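Local coordinates for protein-L-isoaspartate(D-aspartate) O-methyltransferase (Sulfolobus tokodaii, PDB 1VBF) that probably transfers a methyl group from S-adenosyl-L-methionine to L-isoaspartyl residues of age-damaged proteins, a step in their repair or degradation, at residues 21-25 with 26-30; 52-55 with 56-60; 145-149 with 150-154. One frame throughout, in Å; residues are numbered along the deposited sequence.

Contact 1: 21-25 with 26-30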
ATOM      1  N   ASN B  21      26.339 -34.814  10.897  1.00 30.31           N
ATOM      2  CA  ASN B  21      27.738 -34.679  11.206  1.00 33.23           C
ATOM      3  C   ASN B  21      28.624 -35.237  10.097  1.00 34.12           C
ATOM      4  O   ASN B  21      29.632 -34.639   9.735  1.00 34.75           O
ATOM      5  CB  ASN B  21      28.082 -35.375  12.510  1.00 36.06           C
ATOM      6  CG  ASN B  21      29.300 -34.769  13.166  1.00 39.46           C
ATOM      7  OD1 ASN B  21      29.227 -34.287  14.287  1.00 46.17           O
ATOM      8  ND2 ASN B  21      30.417 -34.769  12.468  1.00 40.39           N
ATOM      9  N   LYS B  22      28.216 -36.365   9.532  1.00 35.03           N
ATOM     10  CA  LYS B  22      28.969 -37.036   8.471  1.00 36.33           C
ATOM     11  C   LYS B  22      28.976 -36.438   7.032  1.00 35.96           C
ATOM     12  O   LYS B  22      30.040 -36.302   6.435  1.00 34.00           O
ATOM     13  CB  LYS B  22      28.510 -38.498   8.425  1.00 37.47           C
ATOM     14  CG  LYS B  22      29.067 -39.293   7.277  1.00 39.73           C
ATOM     15  CD  LYS B  22      28.373 -40.636   7.191  1.00 41.57           C
ATOM     16  CE  LYS B  22      28.680 -41.336   5.872  1.00 42.21           C
ATOM     17  NZ  LYS B  22      27.993 -42.657   5.813  1.00 43.86           N
ATOM     18  N   VAL B  23      27.808 -36.087   6.482  1.00 35.14           N
ATOM     19  CA  VAL B  23      27.732 -35.548   5.117  1.00 35.40           C
ATOM     20  C   VAL B  23      28.344 -34.153   4.969  1.00 36.59           C
ATOM     21  O   VAL B  23      27.960 -33.206   5.648  1.00 36.72           O
ATOM     22  CB  VAL B  23      26.251 -35.540   4.598  1.00 35.31           C
ATOM     23  CG1 VAL B  23      26.177 -34.949   3.198  1.00 33.44           C
ATOM     24  CG2 VAL B  23      25.685 -36.967   4.597  1.00 33.05           C
ATOM     25  N   ASP B  24      29.302 -34.030   4.068  1.00 38.67           N
ATOM     26  CA  ASP B  24      29.975 -32.757   3.868  1.00 41.28           C
ATOM     27  C   ASP B  24      29.203 -31.890   2.887  1.00 41.10           C
ATOM     28  O   ASP B  24      29.312 -32.068   1.677  1.00 41.58           O
ATOM     29  CB  ASP B  24      31.410 -33.003   3.371  1.00 43.04           C
ATOM     30  CG  ASP B  24      32.188 -31.717   3.165  1.00 45.24           C
ATOM     31  OD1 ASP B  24      31.668 -30.647   3.549  1.00 46.97           O
ATOM     32  OD2 ASP B  24      33.318 -31.772   2.623  1.00 46.13           O
ATOM     33  N   ARG B  25      28.439 -30.943   3.419  1.00 40.25           N
ATOM     34  CA  ARG B  25      27.622 -30.054   2.601  1.00 39.57           C
ATOM     35  C   ARG B  25      28.389 -29.198   1.573  1.00 38.05           C
ATOM     36  O   ARG B  25      27.819 -28.726   0.598  1.00 36.70           O
ATOM     37  CB  ARG B  25      26.764 -29.174   3.523  1.00 40.71           C
ATOM     38  CG  ARG B  25      25.799 -28.236   2.809  1.00 42.11           C
ATOM     39  CD  ARG B  25      24.710 -27.743   3.767  1.00 43.22           C
ATOM     40  NE  ARG B  25      23.797 -26.781   3.141  1.00 44.33           N
ATOM     41  CZ  ARG B  25      23.834 -25.462   3.328  1.00 44.06           C
ATOM     42  NH1 ARG B  25      24.734 -24.928   4.136  1.00 43.78           N
ATOM     43  NH2 ARG B  25      22.977 -24.672   2.694  1.00 45.08           N
ATOM     44  N   SER B  26      29.678 -28.995   1.757  1.00 37.58           N
ATOM     45  CA  SER B  26      30.393 -28.198   0.774  1.00 39.91           C
ATOM     46  C   SER B  26      30.534 -28.999  -0.527  1.00 40.06           C
ATOM     47  O   SER B  26      30.818 -28.441  -1.601  1.00 39.61           O
ATOM     48  CB  SER B  26      31.765 -27.804   1.314  1.00 40.45           C
ATOM     49  OG  SER B  26      32.485 -28.957   1.685  1.00 43.53           O
ATOM     50  N   LEU B  27      30.329 -30.310  -0.421  1.00 39.36           N
ATOM     51  CA  LEU B  27      30.415 -31.200  -1.571  1.00 39.07           C
ATOM     52  C   LEU B  27      29.210 -31.076  -2.507  1.00 40.42           C
ATOM     53  O   LEU B  27      29.221 -31.612  -3.622  1.00 43.72           O
ATOM     54  CB  LEU B  27      30.569 -32.655  -1.112  1.00 37.60           C
ATOM     55  CG  LEU B  27      31.969 -33.308  -1.096  1.00 37.95           C
ATOM     56  CD1 LEU B  27      33.097 -32.280  -0.898  1.00 34.17           C
ATOM     57  CD2 LEU B  27      31.987 -34.359   0.017  1.00 36.19           C
ATOM     58  N   PHE B  28      28.162 -30.386  -2.077  1.00 37.41           N
ATOM     59  CA  PHE B  28      27.026 -30.241  -2.950  1.00 34.51           C
ATOM     60  C   PHE B  28      26.863 -28.798  -3.350  1.00 36.30           C
ATOM     61  O   PHE B  28      25.984 -28.472  -4.143  1.00 36.54           O
ATOM     62  CB  PHE B  28      25.764 -30.712  -2.273  1.00 32.70           C
ATOM     63  CG  PHE B  28      25.826 -32.117  -1.792  1.00 30.31           C
ATOM     64  CD1 PHE B  28      26.576 -32.442  -0.670  1.00 27.72           C
ATOM     65  CD2 PHE B  28      25.076 -33.112  -2.417  1.00 29.07           C
ATOM     66  CE1 PHE B  28      26.580 -33.744  -0.171  1.00 26.10           C
ATOM     67  CE2 PHE B  28      25.074 -34.414  -1.926  1.00 28.07           C
ATOM     68  CZ  PHE B  28      25.826 -34.730  -0.792  1.00 26.10           C
ATOM     69  N   LEU B  29      27.712 -27.933  -2.799  1.00 37.61           N
ATOM     70  CA  LEU B  29      27.666 -26.506  -3.107  1.00 39.37           C
ATOM     71  C   LEU B  29      28.711 -26.098  -4.141  1.00 40.56           C
ATOM     72  O   LEU B  29      29.824 -26.627  -4.138  1.00 41.45           O
ATOM     73  CB  LEU B  29      27.870 -25.697  -1.825  1.00 38.45           C
ATOM     74  CG  LEU B  29      26.741 -25.746  -0.793  1.00 39.36           C
ATOM     75  CD1 LEU B  29      27.227 -25.145   0.515  1.00 39.81           C
ATOM     76  CD2 LEU B  29      25.501 -24.997  -1.305  1.00 37.78           C
ATOM     77  N   PRO B  30      28.368 -25.149  -5.035  1.00 41.33           N
ATOM     78  CA  PRO B  30      29.283 -24.665  -6.082  1.00 43.01           C
ATOM     79  C   PRO B  30      30.496 -23.999  -5.428  1.00 45.51           C
ATOM     80  O   PRO B  30      30.539 -23.843  -4.206  1.00 46.87           O
ATOM     81  CB  PRO B  30      28.446 -23.635  -6.855  1.00 41.46           C
ATOM     82  CG  PRO B  30      27.048 -23.943  -6.490  1.00 41.20           C
ATOM     83  CD  PRO B  30      27.115 -24.384  -5.056  1.00 41.44           C
TER
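Asp24 and Ser26 make the polar link of this turn. OD1 of Asp24 accepts twice from Ser26: from the hydroxyl OG at 2.6 Å and from the backbone N at 3.1 Å, the latter with an N-H...O angle of 154°. Both donors lie above the carboxylate plane and on the same face of it. Asp24 CG stands anti to the backbone N (chi1 -179°), beside its own carbonyl carbon, which carries the carboxylate forward to the next peptide but one. The side-chain bond to the N of residue i+2 defines an Asx turn, and the main chain closes around it: Leu27 N donates to Asp24 O at 2.9 Å, and Phe28 N to Arg25 O at 3.2 Å. These successive i to i+3 bonds mark the short 3-10 turn that follows helix 14-22, where Val23 is the first residue to leave helical angles.

Apolar groups flank the turn. Val23 CG1 reaches Phe28 CE1 at 3.6 Å, the two side chains crossing at about a right angle, while Asp24 O sits in the ring plane at its edge, 3.6 Å from Phe28 CD1. Farther along the turn, Leu29 CD1 lies over one face of the Arg25 guanidinium.

Outside the turn, Val23 and Phe28 pack on helix 83-91, touching Tyr83, Leu87 and Ala86. Arg25 is held at both ends, its backbone N by the hydroxyl of Tyr38 and its NH1 by Ala37 O, and Phe28 O bonds to Tyr107 OH.

Contact 2: 52-55 with 56-60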
ATOM      1  N   ASN B  52      16.680 -21.211  -5.122  1.00 37.86           N
ATOM      2  CA  ASN B  52      17.589 -21.244  -3.981  1.00 38.43           C
ATOM      3  C   ASN B  52      17.581 -22.559  -3.228  1.00 39.27           C
ATOM      4  O   ASN B  52      16.719 -23.420  -3.427  1.00 41.04           O
ATOM      5  CB  ASN B  52      17.226 -20.161  -2.970  1.00 38.53           C
ATOM      6  CG  ASN B  52      17.294 -18.764  -3.546  1.00 39.82           C
ATOM      7  OD1 ASN B  52      18.273 -18.381  -4.191  1.00 40.34           O
ATOM      8  ND2 ASN B  52      16.250 -17.983  -3.300  1.00 41.83           N
ATOM      9  N   THR B  53      18.547 -22.695  -2.334  1.00 38.40           N
ATOM     10  CA  THR B  53      18.643 -23.879  -1.502  1.00 38.52           C
ATOM     11  C   THR B  53      18.118 -23.426  -0.166  1.00 36.94           C
ATOM     12  O   THR B  53      18.580 -22.417   0.347  1.00 36.72           O
ATOM     13  CB  THR B  53      20.093 -24.300  -1.254  1.00 40.11           C
ATOM     14  OG1 THR B  53      20.859 -24.104  -2.444  1.00 44.10           O
ATOM     15  CG2 THR B  53      20.147 -25.756  -0.855  1.00 39.71           C
ATOM     16  N   THR B  54      17.169 -24.156   0.404  1.00 35.96           N
ATOM     17  CA  THR B  54      16.646 -23.781   1.711  1.00 35.22           C
ATOM     18  C   THR B  54      17.799 -23.533   2.699  1.00 36.44           C
ATOM     19  O   THR B  54      18.882 -24.144   2.601  1.00 38.58           O
ATOM     20  CB  THR B  54      15.766 -24.876   2.307  1.00 33.83           C
ATOM     21  OG1 THR B  54      14.628 -25.100   1.474  1.00 34.82           O
ATOM     22  CG2 THR B  54      15.285 -24.468   3.650  1.00 33.79           C
ATOM     23  N   ALA B  55      17.563 -22.626   3.640  1.00 34.60           N
ATOM     24  CA  ALA B  55      18.540 -22.306   4.660  1.00 32.30           C
ATOM     25  C   ALA B  55      18.803 -23.566   5.470  1.00 32.38           C
ATOM     26  O   ALA B  55      17.869 -24.323   5.795  1.00 31.56           O
ATOM     27  CB  ALA B  55      18.006 -21.231   5.551  1.00 32.49           C
ATOM     28  N   LEU B  56      20.073 -23.780   5.805  1.00 31.67           N
ATOM     29  CA  LEU B  56      20.468 -24.954   6.557  1.00 31.95           C
ATOM     30  C   LEU B  56      19.704 -25.087   7.855  1.00 33.26           C
ATOM     31  O   LEU B  56      19.266 -26.192   8.218  1.00 30.83           O
ATOM     32  CB  LEU B  56      21.959 -24.926   6.875  1.00 32.36           C
ATOM     33  CG  LEU B  56      22.774 -26.226   6.727  1.00 31.72           C
ATOM     34  CD1 LEU B  56      23.976 -26.174   7.667  1.00 31.35           C
ATOM     35  CD2 LEU B  56      21.943 -27.436   7.057  1.00 31.85           C
ATOM     36  N   ASN B  57      19.564 -23.974   8.571  1.00 34.88           N
ATOM     37  CA  ASN B  57      18.848 -24.022   9.830  1.00 36.88           C
ATOM     38  C   ASN B  57      17.410 -24.482   9.590  1.00 35.32           C
ATOM     39  O   ASN B  57      16.857 -25.281  10.348  1.00 35.08           O
ATOM     40  CB  ASN B  57      18.876 -22.659  10.512  1.00 43.95           C
ATOM     41  CG  ASN B  57      19.202 -22.764  12.019  1.00 53.16           C
ATOM     42  OD1 ASN B  57      18.462 -23.387  12.802  1.00 56.48           O
ATOM     43  ND2 ASN B  57      20.322 -22.154  12.426  1.00 57.36           N
ATOM     44  N   LEU B  58      16.802 -24.001   8.517  1.00 32.85           N
ATOM     45  CA  LEU B  58      15.442 -24.395   8.217  1.00 30.09           C
ATOM     46  C   LEU B  58      15.385 -25.870   7.820  1.00 31.04           C
ATOM     47  O   LEU B  58      14.592 -26.642   8.395  1.00 29.36           O
ATOM     48  CB  LEU B  58      14.893 -23.536   7.092  1.00 27.44           C
ATOM     49  CG  LEU B  58      13.516 -22.935   7.332  1.00 24.50           C
ATOM     50  CD1 LEU B  58      12.966 -22.547   6.019  1.00 25.51           C
ATOM     51  CD2 LEU B  58      12.574 -23.925   7.959  1.00 23.86           C
ATOM     52  N   GLY B  59      16.216 -26.247   6.834  1.00 30.85           N
ATOM     53  CA  GLY B  59      16.279 -27.629   6.357  1.00 29.65           C
ATOM     54  C   GLY B  59      16.466 -28.711   7.425  1.00 28.74           C
ATOM     55  O   GLY B  59      15.762 -29.735   7.452  1.00 27.28           O
ATOM     56  N   ILE B  60      17.417 -28.490   8.319  1.00 27.67           N
ATOM     57  CA  ILE B  60      17.679 -29.456   9.379  1.00 28.01           C
ATOM     58  C   ILE B  60      16.483 -29.550  10.319  1.00 28.81           C
ATOM     59  O   ILE B  60      16.149 -30.637  10.825  1.00 27.41           O
ATOM     60  CB  ILE B  60      18.950 -29.068  10.167  1.00 26.33           C
ATOM     61  CG1 ILE B  60      20.131 -28.973   9.200  1.00 25.16           C
ATOM     62  CG2 ILE B  60      19.241 -30.101  11.236  1.00 24.35           C
ATOM     63  CD1 ILE B  60      20.263 -30.217   8.308  1.00 20.23           C
TER
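With chi1 at -62°, Thr54 places OG1 beside its backbone N and swings CG2 round to the position opposite that N, aimed at the first turn of the following helix. There the methyl meets Leu58 CB at 3.6 Å, and the two side chains cross at about a right angle; Leu58 CD1 is also near, 3.8 Å from Thr54 CG2. The same methyl comes within 3.8 Å of Gly59 N, the backbone of a residue with no side chain. Ala55 CB makes a looser contact with Leu58 CB, at 4.2 Å.

This is the junction where strand 51-53 of the small antiparallel hairpin gives way to helix 56-65. Ala55 is the N-cap residue; its methyl offers no side-chain cap, while its carbonyl takes the first i to i+4 bond. Gly59 N donates to Ala55 O at 2.7 Å with an N-H...O angle of 176°, close to straight. One residue on, Ile60 N repeats the i to i+4 pattern with Leu56 O at 3.0 Å.

Thr54 O turns to another helix, accepting from Tyr84 OH. Its side chain rests on Trp141 and Phe193, while Leu56, directed away from the preceding loop, packs on Ile7 and Phe20 of the two N-terminal helices.

Contact 3: 145-149 with 150-154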
ATOM      1  N   PRO B 145       0.007 -23.845  -3.457  1.00 30.66           N
ATOM      2  CA  PRO B 145      -1.205 -23.061  -3.204  1.00 30.09           C
ATOM      3  C   PRO B 145      -2.050 -23.698  -2.105  1.00 30.58           C
ATOM      4  O   PRO B 145      -2.749 -23.014  -1.374  1.00 29.78           O
ATOM      5  CB  PRO B 145      -1.908 -23.074  -4.556  1.00 31.28           C
ATOM      6  CG  PRO B 145      -0.771 -23.327  -5.553  1.00 31.01           C
ATOM      7  CD  PRO B 145       0.047 -24.345  -4.843  1.00 29.51           C
ATOM      8  N   THR B 146      -1.979 -25.020  -1.994  1.00 31.87           N
ATOM      9  CA  THR B 146      -2.728 -25.754  -0.975  1.00 33.38           C
ATOM     10  C   THR B 146      -1.941 -27.012  -0.700  1.00 35.09           C
ATOM     11  O   THR B 146      -0.831 -27.189  -1.201  1.00 37.56           O
ATOM     12  CB  THR B 146      -4.096 -26.292  -1.471  1.00 32.59           C
ATOM     13  OG1 THR B 146      -4.597 -25.482  -2.525  1.00 36.83           O
ATOM     14  CG2 THR B 146      -5.090 -26.303  -0.359  1.00 30.17           C
ATOM     15  N   LEU B 147      -2.563 -27.896   0.073  1.00 34.82           N
ATOM     16  CA  LEU B 147      -2.008 -29.184   0.414  1.00 33.89           C
ATOM     17  C   LEU B 147      -1.818 -29.940  -0.903  1.00 33.32           C
ATOM     18  O   LEU B 147      -2.746 -30.057  -1.700  1.00 32.38           O
ATOM     19  CB  LEU B 147      -3.006 -29.927   1.290  1.00 35.60           C
ATOM     20  CG  LEU B 147      -2.519 -30.892   2.364  1.00 37.24           C
ATOM     21  CD1 LEU B 147      -3.637 -31.900   2.640  1.00 38.50           C
ATOM     22  CD2 LEU B 147      -1.277 -31.612   1.908  1.00 39.86           C
ATOM     23  N   LEU B 148      -0.610 -30.434  -1.141  1.00 33.48           N
ATOM     24  CA  LEU B 148      -0.336 -31.177  -2.355  1.00 33.81           C
ATOM     25  C   LEU B 148      -1.039 -32.517  -2.253  1.00 35.64           C
ATOM     26  O   LEU B 148      -0.710 -33.361  -1.436  1.00 35.28           O
ATOM     27  CB  LEU B 148       1.162 -31.360  -2.539  1.00 32.71           C
ATOM     28  CG  LEU B 148       1.865 -30.059  -2.893  1.00 30.83           C
ATOM     29  CD1 LEU B 148       3.353 -30.236  -2.753  1.00 30.54           C
ATOM     30  CD2 LEU B 148       1.498 -29.663  -4.291  1.00 28.71           C
ATOM     31  N   CYS B 149      -2.022 -32.679  -3.116  1.00 38.17           N
ATOM     32  CA  CYS B 149      -2.867 -33.844  -3.204  1.00 40.73           C
ATOM     33  C   CYS B 149      -2.211 -35.181  -3.579  1.00 39.11           C
ATOM     34  O   CYS B 149      -2.440 -36.182  -2.911  1.00 39.22           O
ATOM     35  CB  CYS B 149      -3.957 -33.458  -4.175  1.00 47.15           C
ATOM     36  SG  CYS B 149      -5.149 -34.655  -4.841  1.00 59.02           S
ATOM     37  N   LYS B 150      -1.410 -35.221  -4.635  1.00 36.98           N
ATOM     38  CA  LYS B 150      -0.772 -36.480  -5.017  1.00 36.54           C
ATOM     39  C   LYS B 150       0.150 -37.012  -3.909  1.00 37.01           C
ATOM     40  O   LYS B 150       0.029 -38.165  -3.488  1.00 36.62           O
ATOM     41  CB  LYS B 150       0.019 -36.323  -6.323  1.00 34.55           C
ATOM     42  CG  LYS B 150      -0.832 -36.009  -7.508  1.00 31.69           C
ATOM     43  CD  LYS B 150      -1.931 -37.034  -7.670  1.00 33.51           C
ATOM     44  CE  LYS B 150      -2.739 -36.748  -8.921  1.00 34.96           C
ATOM     45  NZ  LYS B 150      -3.756 -37.789  -9.221  1.00 36.64           N
ATOM     46  N   PRO B 151       1.095 -36.182  -3.430  1.00 36.84           N
ATOM     47  CA  PRO B 151       1.987 -36.653  -2.361  1.00 36.83           C
ATOM     48  C   PRO B 151       1.148 -37.180  -1.194  1.00 37.63           C
ATOM     49  O   PRO B 151       1.342 -38.298  -0.727  1.00 37.62           O
ATOM     50  CB  PRO B 151       2.757 -35.400  -1.981  1.00 36.77           C
ATOM     51  CG  PRO B 151       2.813 -34.639  -3.277  1.00 37.63           C
ATOM     52  CD  PRO B 151       1.418 -34.801  -3.822  1.00 35.38           C
ATOM     53  N   TYR B 152       0.197 -36.369  -0.743  1.00 37.43           N
ATOM     54  CA  TYR B 152      -0.669 -36.777   0.343  1.00 38.46           C
ATOM     55  C   TYR B 152      -1.341 -38.129   0.071  1.00 41.19           C
ATOM     56  O   TYR B 152      -1.462 -38.954   0.984  1.00 42.20           O
ATOM     57  CB  TYR B 152      -1.750 -35.726   0.606  1.00 36.34           C
ATOM     58  CG  TYR B 152      -2.592 -36.041   1.826  1.00 34.04           C
ATOM     59  CD1 TYR B 152      -2.140 -35.737   3.104  1.00 33.71           C
ATOM     60  CD2 TYR B 152      -3.801 -36.718   1.700  1.00 33.46           C
ATOM     61  CE1 TYR B 152      -2.872 -36.111   4.231  1.00 35.71           C
ATOM     62  CE2 TYR B 152      -4.539 -37.094   2.810  1.00 33.78           C
ATOM     63  CZ  TYR B 152      -4.078 -36.798   4.077  1.00 35.46           C
ATOM     64  OH  TYR B 152      -4.812 -37.213   5.179  1.00 34.80           O
ATOM     65  N   GLU B 153      -1.789 -38.364  -1.163  1.00 42.49           N
ATOM     66  CA  GLU B 153      -2.444 -39.640  -1.459  1.00 45.23           C
ATOM     67  C   GLU B 153      -1.417 -40.760  -1.390  1.00 44.41           C
ATOM     68  O   GLU B 153      -1.705 -41.857  -0.914  1.00 45.29           O
ATOM     69  CB  GLU B 153      -3.077 -39.650  -2.856  1.00 49.05           C
ATOM     70  CG  GLU B 153      -4.019 -38.501  -3.150  1.00 56.12           C
ATOM     71  CD  GLU B 153      -4.555 -38.529  -4.580  1.00 59.89           C
ATOM     72  OE1 GLU B 153      -3.755 -38.712  -5.538  1.00 60.05           O
ATOM     73  OE2 GLU B 153      -5.788 -38.351  -4.736  1.00 61.98           O
ATOM     74  N   GLN B 154      -0.215 -40.476  -1.871  1.00 42.35           N
ATOM     75  CA  GLN B 154       0.854 -41.452  -1.869  1.00 42.36           C
ATOM     76  C   GLN B 154       1.407 -41.779  -0.452  1.00 42.55           C
ATOM     77  O   GLN B 154       2.080 -42.787  -0.249  1.00 42.48           O
ATOM     78  CB  GLN B 154       1.942 -40.956  -2.822  1.00 41.72           C
ATOM     79  CG  GLN B 154       1.527 -41.050  -4.289  1.00 40.29           C
ATOM     80  CD  GLN B 154       2.305 -40.122  -5.203  1.00 40.82           C
ATOM     81  OE1 GLN B 154       3.501 -39.914  -5.033  1.00 41.71           O
ATOM     82  NE2 GLN B 154       1.625 -39.570  -6.192  1.00 41.19           N
TER
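Leu148 and Pro151 pack together at the start of helix 149-154, the helix that follows strand 135-140 of the Rossmann-like methyltransferase sheet; Leu148 is the N-cap residue. Leu148 CB lies 3.7 Å from Pro151 CD, and this apolar pair faces the sheet: Leu148 touches Val140 and Leu163, and Pro151 touches Val138 and Met161, on two adjacent parallel strands. Pro151 has no N-H to offer, which costs nothing within the first helical turn, and the regular bonding begins with the next residue: Tyr152 N donates to Leu148 O at 3.2 Å, with an N-H...O angle of 158°. The bond from Glu153 N to Cys149 O continues the pattern, but the place of that carbonyl oxygen is less certain.

Leu147 meets Tyr152 less closely. Its CD1 lies over one face of the ring, 4.1 Å from Tyr152 CD1, where the chi1 of -174° sends the ring off anti to the backbone N. The hydroxyl bonds to Gly180 O, and Lys178 makes a cation-pi contact with the ring.

Lys150 and Glu153 form the partly exposed, charged side. A third subunit meets it and also covers Leu147 and Tyr152. Within the helix Lys150 NZ is a long 3.8 Å from Glu153 OE1; across the interface Lys150 NZ pairs with Glu153 OE2 of the third subunit, and Glu153 OE2 with that subunit's Lys150 NZ. The two Glu153 carboxylates come close, the lysines probably offsetting their charge. The same interface also holds a disulfide: Cys149 SG, anti to its backbone N (chi1 170°), bonds to SG of Cys149 of the third subunit and lies 3.8 Å from Glu153 OE2 of its own chain.

In the fold
All three contacts are local turns beside a helix: contact 1 follows the end of one, while contacts 2 and 3 open one. Contacts 1 and 2, both partly buried, share helix 14-22 and strand 45-48; their centres are about 13 Å apart, and Arg25 NH1 packs 3.5 Å from Leu56 CG. Contact 3, buried, leans on strands 135-140 and 159-165 across the chain's centre from contact 1, with about 30 Å between contact centres. Contact 2, about 8 Å from the chain's centre, rests chiefly on backbone bonding and methyl packing. Contact 1, farther out, uses a carboxylate. Contact 3 is largely apolar toward the central sheet, yet covalent and ionic toward another subunit.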